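Local coordinates for LPXTG cell wall surface protein (Streptococcus gordonii, PDB 4IGB), which is a peptidoglycan-anchored surface protein of a streptococcus, seen here as its N-terminal N1 and N2 domains, and probably serves as an adhesin, at residues B[191-205]-B[276-288]. Sequence-based numbering, arbitrary orientation.
Sequences KLVMKPTDIDAIDAN and TETCSAVFGLYIE. With NA (sodium ion), chain M; SO4 (sulfate ion), chain J.
Val-193 and Tyr-286 form the one direct backbone bridge between 191-205 and 276-288, an antiparallel hydrogen-bonded pair. Val-193 N gives its hydrogen to Tyr-286 O (2.8 Å), and Tyr-286 N returns a bond to Val-193 O. Val-193 CB lies 4.0 Å from Tyr-286 CB, and the two side chains cross at about a right angle. With CG anti to its carbonyl carbon (chi1 -50°), the tyrosine ring has its edge against Val-193 O and reaches along to Lys-195, whose CB and CE pass its CE2 and hydroxyl. A sulfate, probably from the crystallisation liquor, lies near both polar ends, though Lys-195 NZ also bonds Asn-255. Away from the ring, Met-194 and Leu-285 run side by side in the same direction, while the methionine bends at chi3 (75°) to set CE 4.0 Å from Phe-283 CD1. Further on the backbones part, and single waters link Lys-195 N with Gly-284 O and Thr-197 N with Val-282 O. Here, within the N-terminal domain, Asp-198 and Asp-200 bind a sodium ion with Thr-248. Beyond, Ala-201 CB packs 3.5 Å from Cys-279 CB. At the far end Asp-203 OD2 takes the hydrogen of Glu-277 N (2.9 Å) on the anti side, 30° out of the carboxylate plane, while OD1 closes an Asx turn with Asn-205 N. The carboxylates of Asp-203 and Glu-277 stand nearly perpendicular, and Asn-205 ND2 bonds weakly to Glu-277 OE1 (3.3 Å). The waters thus satisfy backbone groups too far apart to pair directly, and the Glu-277 and Asn-205 N-H donors probably ease the like charges.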
loop_
_atom_site.group_PDB
_atom_site.type_symbol
_atom_site.label_atom_id
_atom_site.label_comp_id
_atom_site.label_asym_id
_atom_site.label_seq_id
_atom_site.Cartn_x
_atom_site.Cartn_y
_atom_site.Cartn_z
ATOM N N LYS B 191 5.766 -1.830 0.591
ATOM C CA LYS B 191 4.943 -2.305 -0.517
ATOM C C LYS B 191 3.519 -1.795 -0.360
ATOM O O LYS B 191 2.771 -2.226 0.526
ATOM C CB LYS B 191 4.988 -3.837 -0.614
ATOM C CG LYS B 191 6.406 -4.384 -0.822
ATOM C CD LYS B 191 7.072 -3.829 -2.079
ATOM C CE LYS B 191 8.562 -4.162 -2.062
ATOM N NZ LYS B 191 9.322 -3.456 -3.136
ATOM N N LEU B 192 3.144 -0.870 -1.229
ATOM C CA LEU B 192 1.864 -0.207 -1.093
ATOM C C LEU B 192 0.734 -1.214 -1.156
ATOM O O LEU B 192 0.695 -2.041 -2.044
ATOM C CB LEU B 192 1.667 0.813 -2.209
ATOM C CG LEU B 192 0.292 1.460 -2.184
ATOM C CD1 LEU B 192 0.098 2.268 -0.895
ATOM C CD2 LEU B 192 0.095 2.340 -3.429
ATOM N N VAL B 193 -0.201 -1.112 -0.224
ATOM C CA VAL B 193 -1.411 -1.919 -0.284
ATOM C C VAL B 193 -2.642 -1.050 -0.492
ATOM O O VAL B 193 -2.771 0.035 0.091
ATOM C CB VAL B 193 -1.582 -2.786 0.981
ATOM C CG1 VAL B 193 -2.972 -3.429 1.026
ATOM C CG2 VAL B 193 -0.485 -3.830 1.039
ATOM N N MET B 194 -3.532 -1.516 -1.356
ATOM C CA MET B 194 -4.823 -0.875 -1.533
ATOM C C MET B 194 -5.936 -1.883 -1.272
ATOM O O MET B 194 -5.776 -3.079 -1.525
ATOM C CB MET B 194 -4.952 -0.280 -2.925
ATOM C CG MET B 194 -4.098 0.989 -3.126
ATOM S SD MET B 194 -4.533 1.922 -4.615
ATOM C CE MET B 194 -6.075 2.679 -4.097
ATOM N N LYS B 195 -7.059 -1.401 -0.762
ATOM C CA LYS B 195 -8.177 -2.288 -0.462
ATOM C C LYS B 195 -9.501 -1.670 -0.912
ATOM O O LYS B 195 -10.226 -1.093 -0.111
ATOM C CB LYS B 195 -8.205 -2.611 1.031
ATOM C CG LYS B 195 -9.340 -3.560 1.440
ATOM C CD LYS B 195 -9.301 -3.858 2.931
ATOM C CE LYS B 195 -9.539 -2.621 3.763
ATOM N NZ LYS B 195 -10.865 -2.044 3.492
ATOM N N PRO B 196 -9.818 -1.782 -2.205
ATOM C CA PRO B 196 -11.088 -1.226 -2.683
ATOM C C PRO B 196 -12.230 -1.969 -2.002
ATOM O O PRO B 196 -12.129 -3.186 -1.842
ATOM C CB PRO B 196 -11.102 -1.585 -4.171
ATOM C CG PRO B 196 -9.749 -2.106 -4.495
ATOM C CD PRO B 196 -9.135 -2.592 -3.226
ATOM N N THR B 197 -13.290 -1.269 -1.618
ATOM C CA THR B 197 -14.459 -1.927 -1.039
ATOM C C THR B 197 -15.740 -1.403 -1.664
ATOM O O THR B 197 -15.760 -0.338 -2.279
ATOM C CB THR B 197 -14.548 -1.692 0.479
ATOM O OG1 THR B 197 -14.720 -0.296 0.723
ATOM C CG2 THR B 197 -13.288 -2.174 1.173
ATOM N N ASP B 198 -16.820 -2.157 -1.509
ATOM C CA ASP B 198 -18.125 -1.666 -1.915
ATOM C C ASP B 198 -18.189 -1.316 -3.384
ATOM O O ASP B 198 -18.853 -0.350 -3.766
ATOM C CB ASP B 198 -18.546 -0.432 -1.096
ATOM C CG ASP B 198 -20.041 -0.149 -1.227
ATOM O OD1 ASP B 198 -20.803 -1.138 -1.331
ATOM O OD2 ASP B 198 -20.451 1.030 -1.262
ATOM N N ILE B 199 -17.521 -2.105 -4.216
ATOM C CA ILE B 199 -17.648 -1.925 -5.656
ATOM C C ILE B 199 -18.939 -2.606 -6.108
ATOM O O ILE B 199 -18.926 -3.809 -6.398
ATOM C CB ILE B 199 -16.474 -2.549 -6.417
ATOM C CG1 ILE B 199 -15.151 -2.029 -5.845
ATOM C CG2 ILE B 199 -16.623 -2.288 -7.934
ATOM C CD1 ILE B 199 -15.114 -0.526 -5.693
ATOM N N ASP B 200 -20.033 -1.844 -6.184
ATOM C CA ASP B 200 -21.364 -2.447 -6.244
ATOM C C ASP B 200 -22.427 -1.626 -6.952
ATOM O O ASP B 200 -23.585 -2.031 -6.997
ATOM C CB ASP B 200 -21.850 -2.787 -4.827
ATOM C CG ASP B 200 -22.511 -1.601 -4.126
ATOM O OD1 ASP B 200 -22.148 -0.453 -4.426
ATOM O OD2 ASP B 200 -23.400 -1.813 -3.269
ATOM N N ALA B 201 -22.054 -0.483 -7.518
ATOM C CA ALA B 201 -23.052 0.356 -8.173
ATOM C C ALA B 201 -23.271 -0.050 -9.618
ATOM O O ALA B 201 -22.321 -0.301 -10.351
ATOM C CB ALA B 201 -22.679 1.836 -8.085
ATOM N N ILE B 202 -24.542 -0.115 -10.011
ATOM C CA ILE B 202 -24.930 -0.369 -11.383
ATOM C C ILE B 202 -26.149 0.493 -11.679
ATOM O O ILE B 202 -27.098 0.512 -10.898
ATOM C CB ILE B 202 -25.270 -1.869 -11.592
ATOM C CG1 ILE B 202 -24.076 -2.744 -11.188
ATOM C CG2 ILE B 202 -25.707 -2.138 -13.031
ATOM C CD1 ILE B 202 -24.240 -4.219 -11.496
ATOM N N ASP B 203 -26.130 1.223 -12.789
ATOM C CA ASP B 203 -27.265 2.088 -13.107
ATOM C C ASP B 203 -28.092 1.531 -14.267
ATOM O O ASP B 203 -27.813 0.442 -14.768
ATOM C CB ASP B 203 -26.822 3.539 -13.370
ATOM C CG ASP B 203 -25.987 3.697 -14.637
ATOM O OD1 ASP B 203 -25.902 2.738 -15.434
ATOM O OD2 ASP B 203 -25.421 4.804 -14.838
ATOM N N ALA B 204 -29.109 2.277 -14.691
ATOM C CA ALA B 204 -29.949 1.842 -15.813
ATOM C C ALA B 204 -29.309 2.093 -17.182
ATOM O O ALA B 204 -29.898 1.770 -18.208
ATOM C CB ALA B 204 -31.331 2.493 -15.741
ATOM N N ASN B 205 -28.109 2.673 -17.205
ATOM C CA ASN B 205 -27.373 2.823 -18.459
ATOM C C ASN B 205 -26.522 1.577 -18.657
ATOM O O ASN B 205 -25.707 1.495 -19.582
ATOM C CB ASN B 205 -26.470 4.055 -18.425
ATOM C CG ASN B 205 -27.189 5.298 -17.938
ATOM O OD1 ASN B 205 -28.119 5.777 -18.589
ATOM N ND2 ASN B 205 -26.767 5.826 -16.791
ATOM N N THR B 276 -20.703 5.005 -12.374
ATOM C CA THR B 276 -21.960 4.979 -13.100
ATOM C C THR B 276 -22.370 6.442 -13.270
ATOM O O THR B 276 -21.562 7.351 -13.059
ATOM C CB THR B 276 -23.013 4.247 -12.279
ATOM O OG1 THR B 276 -23.230 4.968 -11.062
ATOM C CG2 THR B 276 -22.516 2.852 -11.926
ATOM N N GLU B 277 -23.619 6.680 -13.638
ATOM C CA GLU B 277 -24.116 8.041 -13.772
ATOM C C GLU B 277 -24.031 8.730 -12.423
ATOM O O GLU B 277 -24.040 9.955 -12.348
ATOM C CB GLU B 277 -25.572 8.045 -14.242
ATOM C CG GLU B 277 -26.503 7.410 -13.230
ATOM C CD GLU B 277 -27.967 7.421 -13.657
ATOM O OE1 GLU B 277 -28.291 7.964 -14.735
ATOM O OE2 GLU B 277 -28.791 6.877 -12.893
ATOM N N THR B 278 -23.970 7.945 -11.349
ATOM C CA THR B 278 -23.792 8.532 -10.025
ATOM C C THR B 278 -23.331 7.536 -8.964
ATOM O O THR B 278 -24.143 6.846 -8.357
ATOM C CB THR B 278 -25.062 9.305 -9.528
ATOM O OG1 THR B 278 -24.816 9.851 -8.223
ATOM C CG2 THR B 278 -26.296 8.395 -9.469
ATOM N N CYS B 279 -22.023 7.467 -8.734
ATOM C CA CYS B 279 -21.507 6.678 -7.622
ATOM C C CYS B 279 -20.095 7.109 -7.292
ATOM O O CYS B 279 -19.466 7.843 -8.045
ATOM C CB CYS B 279 -21.545 5.172 -7.915
ATOM S SG CYS B 279 -20.305 4.576 -9.107
ATOM N N SER B 280 -19.610 6.669 -6.142
ATOM C CA SER B 280 -18.247 6.958 -5.759
ATOM C C SER B 280 -17.764 5.851 -4.845
ATOM O O SER B 280 -18.566 5.048 -4.342
ATOM C CB SER B 280 -18.165 8.310 -5.054
ATOM O OG SER B 280 -18.835 8.266 -3.809
ATOM N N ALA B 281 -16.452 5.798 -4.651
ATOM C CA ALA B 281 -15.857 4.825 -3.755
ATOM C C ALA B 281 -14.823 5.501 -2.869
ATOM O O ALA B 281 -14.291 6.564 -3.203
ATOM C CB ALA B 281 -15.214 3.680 -4.549
ATOM N N VAL B 282 -14.530 4.864 -1.747
ATOM C CA VAL B 282 -13.688 5.463 -0.729
ATOM C C VAL B 282 -12.437 4.615 -0.596
ATOM O O VAL B 282 -12.511 3.381 -0.585
ATOM C CB VAL B 282 -14.436 5.541 0.630
ATOM C CG1 VAL B 282 -13.553 6.146 1.699
ATOM C CG2 VAL B 282 -15.708 6.350 0.487
ATOM N N PHE B 283 -11.291 5.275 -0.492
ATOM C CA PHE B 283 -10.016 4.580 -0.457
ATOM C C PHE B 283 -9.111 5.093 0.643
ATOM O O PHE B 283 -9.057 6.295 0.911
ATOM C CB PHE B 283 -9.269 4.771 -1.776
ATOM C CG PHE B 283 -10.057 4.373 -2.982
ATOM C CD1 PHE B 283 -9.991 3.080 -3.470
ATOM C CD2 PHE B 283 -10.850 5.299 -3.637
ATOM C CE1 PHE B 283 -10.719 2.706 -4.593
ATOM C CE2 PHE B 283 -11.576 4.948 -4.756
ATOM C CZ PHE B 283 -11.512 3.644 -5.242
ATOM N N GLY B 284 -8.365 4.177 1.244
ATOM C CA GLY B 284 -7.231 4.543 2.072
ATOM C C GLY B 284 -5.968 3.996 1.446
ATOM O O GLY B 284 -6.027 3.320 0.425
ATOM N N LEU B 285 -4.815 4.279 2.039
ATOM C CA LEU B 285 -3.593 3.636 1.592
ATOM C C LEU B 285 -3.004 2.887 2.769
ATOM O O LEU B 285 -3.061 3.355 3.898
ATOM C CB LEU B 285 -2.590 4.642 1.033
ATOM C CG LEU B 285 -3.056 5.522 -0.126
ATOM C CD1 LEU B 285 -1.944 6.510 -0.477
ATOM C CD2 LEU B 285 -3.405 4.672 -1.331
ATOM N N TYR B 286 -2.438 1.716 2.504
ATOM C CA TYR B 286 -2.026 0.842 3.590
ATOM C C TYR B 286 -0.640 0.250 3.353
ATOM O O TYR B 286 -0.097 0.305 2.241
ATOM C CB TYR B 286 -3.000 -0.322 3.724
ATOM C CG TYR B 286 -4.471 0.032 3.782
ATOM C CD1 TYR B 286 -5.163 0.014 4.992
ATOM C CD2 TYR B 286 -5.182 0.343 2.627
ATOM C CE1 TYR B 286 -6.516 0.324 5.052
ATOM C CE2 TYR B 286 -6.547 0.645 2.680
ATOM C CZ TYR B 286 -7.199 0.640 3.896
ATOM O OH TYR B 286 -8.543 0.939 3.944
ATOM N N ILE B 287 -0.084 -0.321 4.415
ATOM C CA ILE B 287 0.962 -1.315 4.295
ATOM C C ILE B 287 0.684 -2.411 5.306
ATOM O O ILE B 287 -0.025 -2.204 6.305
ATOM C CB ILE B 287 2.380 -0.761 4.588
ATOM C CG1 ILE B 287 2.441 -0.168 5.997
ATOM C CG2 ILE B 287 2.806 0.251 3.533
ATOM C CD1 ILE B 287 3.858 0.159 6.460
ATOM N N GLU B 288 1.255 -3.577 5.048
ATOM C CA GLU B 288 1.166 -4.681 5.986
ATOM C C GLU B 288 2.106 -4.424 7.152
ATOM O O GLU B 288 2.989 -3.573 7.063
ATOM C CB GLU B 288 1.475 -5.990 5.264
ATOM C CG GLU B 288 0.446 -6.273 4.174
ATOM C CD GLU B 288 0.965 -7.188 3.079
ATOM O OE1 GLU B 288 0.659 -8.397 3.152
ATOM O OE2 GLU B 288 1.674 -6.700 2.148
HETATM NA NA NA M . -23.343 -0.469 -0.979
HETATM S S SO4 J . -10.332 0.112 6.984
HETATM O O1 SO4 J . -11.293 -0.968 6.776
HETATM O O2 SO4 J . -10.110 0.809 5.729
HETATM O O3 SO4 J . -9.079 -0.458 7.474
HETATM O O4 SO4 J . -10.867 1.075 7.948
HETATM O O HOH W 1 2.798 -4.123 2.639
HETATM O O HOH W 2 -7.667 1.303 -0.755
HETATM O O HOH W 3 -9.680 1.560 1.564
HETATM O O HOH W 4 -13.123 1.627 -2.472
HETATM O O HOH W 5 -16.034 2.500 -1.170
HETATM O O HOH W 6 -19.704 2.232 -4.339
HETATM O O HOH W 7 -22.892 0.574 1.188
#